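Local coordinates for protein dihydropteroate synthase (Xanthomonas albilineans GPE PC73, PDB 6DAY) that probably condenses para-aminobenzoate with 6-hydroxymethyl-7,8-dihydropterin diphosphate to give 7,8-dihydropteroate, a folate precursor, on a TIM-barrel scaffold, at residues 26-31 with 43-48; 58-63 with 96-101. All coordinates share one frame; numbering follows the deposited sequence.

How the interactions relate
Parallel barrels are assembled from repeated strand-helix-strand units, and the two contacts sample different layers of two consecutive ones. Interaction 1 packs the end of strand 21-27 against helix 41-54; interaction 2 pairs strands 59-63 and 98-101 edge to edge in the sheet. Their centres lie about 13 Å apart, and strands 21-27 and 59-63 are sheet neighbours, joined by V28 N to G63 O at 2.8 Å, a probable hydrogen bond. Both contacts are buried, but interaction 2 is nearer the chain centre and bonds through its backbone and a serine-aspartate pair. Interaction 1, farther out, relies on small apolar groups, with N27 and H48 meeting bound groups.

Interaction 1: residues 26-31 with 43-48. With PAB (4-aminobenzoic acid), chain T; SO4 (sulfate ion), chain U.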
loop_
_atom_site.group_PDB
_atom_site.type_symbol
_atom_site.label_atom_id
_atom_site.label_comp_id
_atom_site.label_asym_id
_atom_site.label_seq_id
_atom_site.Cartn_x
_atom_site.Cartn_y
_atom_site.Cartn_z
ATOM N N VAL D 26 -6.774 -11.596 6.243
ATOM C CA VAL D 26 -7.056 -11.632 4.799
ATOM C C VAL D 26 -8.384 -10.926 4.616
ATOM O O VAL D 26 -9.449 -11.537 4.780
ATOM C CB VAL D 26 -7.120 -13.054 4.240
ATOM C CG1 VAL D 26 -7.415 -13.014 2.735
ATOM C CG2 VAL D 26 -5.804 -13.768 4.516
ATOM N N ASN D 27 -8.337 -9.647 4.263
ATOM C CA ASN D 27 -9.574 -8.901 4.014
ATOM C C ASN D 27 -9.982 -9.048 2.550
ATOM O O ASN D 27 -9.145 -8.906 1.650
ATOM C CB ASN D 27 -9.408 -7.428 4.369
ATOM C CG ASN D 27 -9.381 -7.191 5.877
ATOM O OD1 ASN D 27 -10.044 -7.887 6.640
ATOM N ND2 ASN D 27 -8.618 -6.207 6.299
ATOM N N VAL D 28 -11.272 -9.355 2.315
ATOM C CA VAL D 28 -11.760 -9.526 0.949
ATOM C C VAL D 28 -12.681 -8.363 0.652
ATOM O O VAL D 28 -13.905 -8.482 0.741
ATOM C CB VAL D 28 -12.495 -10.873 0.741
ATOM C CG1 VAL D 28 -12.680 -11.126 -0.734
ATOM C CG2 VAL D 28 -11.686 -11.987 1.364
ATOM N N THR D 29 -12.106 -7.190 0.419
ATOM C CA THR D 29 -12.957 -6.059 0.120
ATOM C C THR D 29 -12.367 -5.356 -1.087
ATOM O O THR D 29 -11.137 -5.334 -1.243
ATOM C CB THR D 29 -13.089 -5.095 1.312
ATOM O OG1 THR D 29 -11.792 -4.621 1.689
ATOM C CG2 THR D 29 -13.754 -5.804 2.526
ATOM N N PRO D 30 -13.200 -4.872 -1.992
ATOM C CA PRO D 30 -12.652 -4.099 -3.121
ATOM C C PRO D 30 -11.730 -2.970 -2.667
ATOM O O PRO D 30 -10.759 -2.652 -3.365
ATOM C CB PRO D 30 -13.911 -3.567 -3.809
ATOM C CG PRO D 30 -14.949 -4.649 -3.557
ATOM C CD PRO D 30 -14.629 -5.194 -2.154
ATOM N N ASP D 31 -11.964 -2.405 -1.480
ATOM C CA ASP D 31 -11.177 -1.280 -0.986
ATOM C C ASP D 31 -9.840 -1.699 -0.380
ATOM O O ASP D 31 -8.971 -0.840 -0.179
ATOM C CB ASP D 31 -11.992 -0.483 0.041
ATOM N N GLU D 43 -9.145 -12.833 -6.340
ATOM C CA GLU D 43 -7.791 -13.284 -6.654
ATOM C C GLU D 43 -6.751 -12.495 -5.874
ATOM O O GLU D 43 -5.722 -13.065 -5.483
ATOM C CB GLU D 43 -7.526 -13.246 -8.161
ATOM C CG GLU D 43 -6.764 -12.047 -8.687
ATOM C CD GLU D 43 -6.650 -12.054 -10.202
ATOM O OE1 GLU D 43 -5.780 -12.763 -10.746
ATOM O OE2 GLU D 43 -7.437 -11.338 -10.852
ATOM N N ALA D 44 -7.012 -11.212 -5.624
ATOM C CA ALA D 44 -6.075 -10.409 -4.838
ATOM C C ALA D 44 -6.040 -10.892 -3.384
ATOM O O ALA D 44 -4.962 -10.935 -2.768
ATOM C CB ALA D 44 -6.457 -8.916 -4.935
ATOM N N ALA D 45 -7.200 -11.277 -2.827
ATOM C CA ALA D 45 -7.252 -11.755 -1.445
ATOM C C ALA D 45 -6.567 -13.104 -1.325
ATOM O O ALA D 45 -5.840 -13.358 -0.349
ATOM C CB ALA D 45 -8.702 -11.855 -0.946
ATOM N N VAL D 46 -6.754 -13.964 -2.322
ATOM C CA VAL D 46 -6.122 -15.280 -2.306
ATOM C C VAL D 46 -4.607 -15.118 -2.372
ATOM O O VAL D 46 -3.864 -15.766 -1.620
ATOM C CB VAL D 46 -6.639 -16.143 -3.466
ATOM C CG1 VAL D 46 -5.781 -17.404 -3.598
ATOM C CG2 VAL D 46 -8.125 -16.535 -3.176
ATOM N N ALA D 47 -4.131 -14.258 -3.292
ATOM C CA ALA D 47 -2.685 -14.022 -3.386
ATOM C C ALA D 47 -2.133 -13.478 -2.072
ATOM O O ALA D 47 -1.023 -13.835 -1.660
ATOM C CB ALA D 47 -2.342 -13.057 -4.547
ATOM N N HIS D 48 -2.864 -12.588 -1.424
ATOM C CA HIS D 48 -2.409 -12.063 -0.136
ATOM C C HIS D 48 -2.350 -13.153 0.936
ATOM O O HIS D 48 -1.361 -13.253 1.681
ATOM C CB HIS D 48 -3.328 -10.926 0.297
ATOM C CG HIS D 48 -2.846 -10.214 1.515
ATOM N ND1 HIS D 48 -1.644 -9.543 1.546
ATOM C CD2 HIS D 48 -3.403 -10.050 2.735
ATOM C CE1 HIS D 48 -1.471 -9.011 2.741
ATOM N NE2 HIS D 48 -2.511 -9.318 3.487
HETATM C "C1'" PAB T . 0.517 -10.083 -1.711
HETATM O "O1'" PAB T . 1.270 -10.187 -0.668
HETATM O "O2'" PAB T . -0.549 -9.413 -1.625
HETATM C C1 PAB T . 0.833 -10.724 -3.089
HETATM C C2 PAB T . 1.706 -11.798 -3.242
HETATM C C3 PAB T . 1.943 -12.338 -4.502
HETATM C C4 PAB T . 1.317 -11.826 -5.637
HETATM C C5 PAB T . 0.445 -10.759 -5.498
HETATM C C6 PAB T . 0.209 -10.225 -4.233
HETATM N N4 PAB T . 1.569 -12.399 -6.955
HETATM S S SO4 U . -9.112 -5.207 9.935
HETATM O O1 SO4 U . -8.071 -4.950 8.930
HETATM O O2 SO4 U . -9.959 -4.025 10.104
HETATM O O3 SO4 U . -10.000 -6.298 9.485
HETATM O O4 SO4 U . -8.490 -5.576 11.209
#
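Where the chain runs off the end of strand 21-27 into the loop that follows, the backbone comes closest to helix 41-54 at V28 and A45, whose CA atoms are 5.6 Å apart, and no hydrogen bond crosses between segments 26-31 and 43-48. A45 is the centre of the contact. Its methyl points toward the strand end and meets V28 from the helix side, CB lying 3.8 Å from V28 CG2 and little farther from CG1, so that it faces both branches of the valine. V26 comes alongside with CG1 alone: with this methyl anti to the backbone N (chi1 -180°), it reaches the helix backbone, 3.5 Å from A45 O, and also touches A45 CB. One turn on, the H48 ring brings its CD2 edge to 4.5 Å from V26 CA.

Two polar side chains, H48 and N27, meet bound groups. H48 ND1 gives a weak hydrogen bond of 3.4 Å to O2' of a 4-aminobenzoate, whose carboxylate carbon lies in the plane of the imidazole at its edge. A47 CB touches the ring of the same ligand, 3.7 Å from C5. On N27 the amide nitrogen ND2 donates to sulfate O1 over 3.0 Å, with an N-H...O angle of 157°, and more weakly to O3. I62 of strand 59-63 also touches both valines. The arrangement is that of a beta-alpha-beta unit in a TIM barrel, a helix packed through one alanine methyl on valines at and just past the end of the preceding strand. Beside it N27, R261 and H263 hold the sulfate, probably from the crystallisation liquor, in a place consistent with the diphosphate-binding site of dihydropteroate synthases.

Interaction 2: residues 58-63 with 96-101; sequences DLLDIG and LPLSVD
D61 and S99 face each other across the two strands, and S99 OG donates to D61 OD1 over 2.9 Å, arriving from above the carboxylate plane. The other oxygen, D61 OD2, lies 2.8 Å from D101 OD1, the two carboxylate planes being turned 42° apart. Both acids carry CG anti to the backbone N (D61 chi1 -170°), which brings their carboxylates together on the face they share with S99.

Backbone bonds set this register. L60 N donates to P97 O, S99 N to L60 O at 2.8 Å in an almost straight bond of 175°, I62 N to S99 O and D101 N to I62 O, the ladder of parallel strands. On the opposite face L60 and L98 run alongside each other in the same direction, with L60 CB 4.0 Å from L98 CD2, and I62 CD1 reaches over to L98 CB. Beside them the L96 side chain runs roughly perpendicular to that of L60, with CD1 near L60 CG.

Farther out, helix 76-93, the beta-alpha-beta crossover between these adjacent TIM-barrel strands, covers the L60, I62 and L98 side through V86, L90 and V91. The chemistry is thus divided: apolar residues seal the sheet against that helix, while on the other face S99, N120 and R261 hold the carboxylate of D61, R261 by a salt bridge that sets a cation beside the two acids.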
loop_
_atom_site.group_PDB
_atom_site.type_symbol
_atom_site.label_atom_id
_atom_site.label_comp_id
_atom_site.label_asym_id
_atom_site.label_seq_id
_atom_site.Cartn_x
_atom_site.Cartn_y
_atom_site.Cartn_z
ATOM N N ASP D 58 0.325 -18.895 11.189
ATOM C CA ASP D 58 -0.156 -20.184 11.683
ATOM C C ASP D 58 -1.584 -20.451 11.276
ATOM O O ASP D 58 -2.011 -21.614 11.290
ATOM C CB ASP D 58 -0.039 -20.217 13.197
ATOM C CG ASP D 58 1.431 -20.079 13.659
ATOM O OD1 ASP D 58 2.194 -21.053 13.414
ATOM O OD2 ASP D 58 1.817 -19.031 14.226
ATOM N N LEU D 59 -2.320 -19.401 10.922
ATOM C CA LEU D 59 -3.697 -19.563 10.452
ATOM C C LEU D 59 -4.067 -18.281 9.716
ATOM O O LEU D 59 -3.367 -17.287 9.824
ATOM C CB LEU D 59 -4.652 -19.836 11.613
ATOM C CG LEU D 59 -4.902 -18.784 12.680
ATOM C CD1 LEU D 59 -6.248 -19.087 13.345
ATOM C CD2 LEU D 59 -3.771 -18.777 13.723
ATOM N N LEU D 60 -5.129 -18.330 8.881
ATOM C CA LEU D 60 -5.533 -17.145 8.134
ATOM C C LEU D 60 -6.961 -16.813 8.525
ATOM O O LEU D 60 -7.752 -17.727 8.748
ATOM C CB LEU D 60 -5.476 -17.382 6.626
ATOM C CG LEU D 60 -4.100 -17.722 6.062
ATOM C CD1 LEU D 60 -4.213 -18.082 4.568
ATOM C CD2 LEU D 60 -3.115 -16.565 6.253
ATOM N N ASP D 61 -7.275 -15.519 8.646
ATOM C CA ASP D 61 -8.604 -15.057 9.022
ATOM C C ASP D 61 -9.196 -14.316 7.829
ATOM O O ASP D 61 -8.754 -13.213 7.507
ATOM C CB ASP D 61 -8.577 -14.141 10.232
ATOM C CG ASP D 61 -9.951 -13.837 10.785
ATOM O OD1 ASP D 61 -10.818 -14.729 10.773
ATOM O OD2 ASP D 61 -10.178 -12.704 11.248
ATOM N N ILE D 62 -10.259 -14.867 7.238
ATOM C CA ILE D 62 -10.796 -14.374 5.973
ATOM C C ILE D 62 -12.098 -13.648 6.271
ATOM O O ILE D 62 -13.025 -14.230 6.856
ATOM C CB ILE D 62 -10.979 -15.535 4.982
ATOM C CG1 ILE D 62 -9.625 -16.107 4.600
ATOM C CG2 ILE D 62 -11.827 -15.117 3.729
ATOM C CD1 ILE D 62 -9.530 -17.581 4.710
ATOM N N GLY D 63 -12.165 -12.382 5.908
ATOM C CA GLY D 63 -13.355 -11.611 6.221
ATOM C C GLY D 63 -13.827 -10.757 5.074
ATOM O O GLY D 63 -13.005 -10.186 4.362
ATOM N N LEU D 96 -2.831 -24.491 6.162
ATOM C CA LEU D 96 -3.121 -23.751 7.386
ATOM C C LEU D 96 -4.584 -23.865 7.792
ATOM O O LEU D 96 -5.467 -23.862 6.944
ATOM C CB LEU D 96 -2.832 -22.253 7.186
ATOM C CG LEU D 96 -1.368 -21.867 7.013
ATOM C CD1 LEU D 96 -1.289 -20.336 7.125
ATOM C CD2 LEU D 96 -0.524 -22.578 8.063
ATOM N N PRO D 97 -4.872 -23.818 9.092
ATOM C CA PRO D 97 -6.265 -23.616 9.514
ATOM C C PRO D 97 -6.769 -22.280 8.972
ATOM O O PRO D 97 -6.019 -21.308 8.875
ATOM C CB PRO D 97 -6.176 -23.605 11.045
ATOM C CG PRO D 97 -4.857 -24.207 11.391
ATOM C CD PRO D 97 -3.957 -24.060 10.214
ATOM N N LEU D 98 -8.041 -22.240 8.586
ATOM C CA LEU D 98 -8.674 -21.047 8.047
ATOM C C LEU D 98 -9.856 -20.663 8.921
ATOM O O LEU D 98 -10.734 -21.484 9.188
ATOM C CB LEU D 98 -9.184 -21.293 6.609
ATOM C CG LEU D 98 -8.173 -21.872 5.607
ATOM C CD1 LEU D 98 -8.879 -22.123 4.303
ATOM C CD2 LEU D 98 -6.959 -20.899 5.387
ATOM N N SER D 99 -9.902 -19.408 9.306
ATOM C CA SER D 99 -10.982 -18.842 10.079
ATOM C C SER D 99 -11.778 -17.897 9.192
ATOM O O SER D 99 -11.244 -17.316 8.249
ATOM C CB SER D 99 -10.415 -18.083 11.289
ATOM O OG SER D 99 -11.394 -17.281 11.920
ATOM N N VAL D 100 -13.086 -17.813 9.428
ATOM C CA VAL D 100 -13.921 -16.848 8.729
ATOM C C VAL D 100 -14.340 -15.793 9.735
ATOM O O VAL D 100 -14.839 -16.119 10.817
ATOM C CB VAL D 100 -15.145 -17.534 8.081
ATOM C CG1 VAL D 100 -16.009 -18.286 9.123
ATOM C CG2 VAL D 100 -15.998 -16.502 7.296
ATOM N N ASP D 101 -14.169 -14.543 9.379
ATOM C CA ASP D 101 -14.510 -13.415 10.249
ATOM C C ASP D 101 -15.904 -12.955 9.838
ATOM O O ASP D 101 -16.062 -12.216 8.866
ATOM C CB ASP D 101 -13.464 -12.295 10.087
ATOM C CG ASP D 101 -13.449 -11.341 11.240
ATOM O OD1 ASP D 101 -12.368 -11.106 11.828
ATOM O OD2 ASP D 101 -14.519 -10.826 11.572
#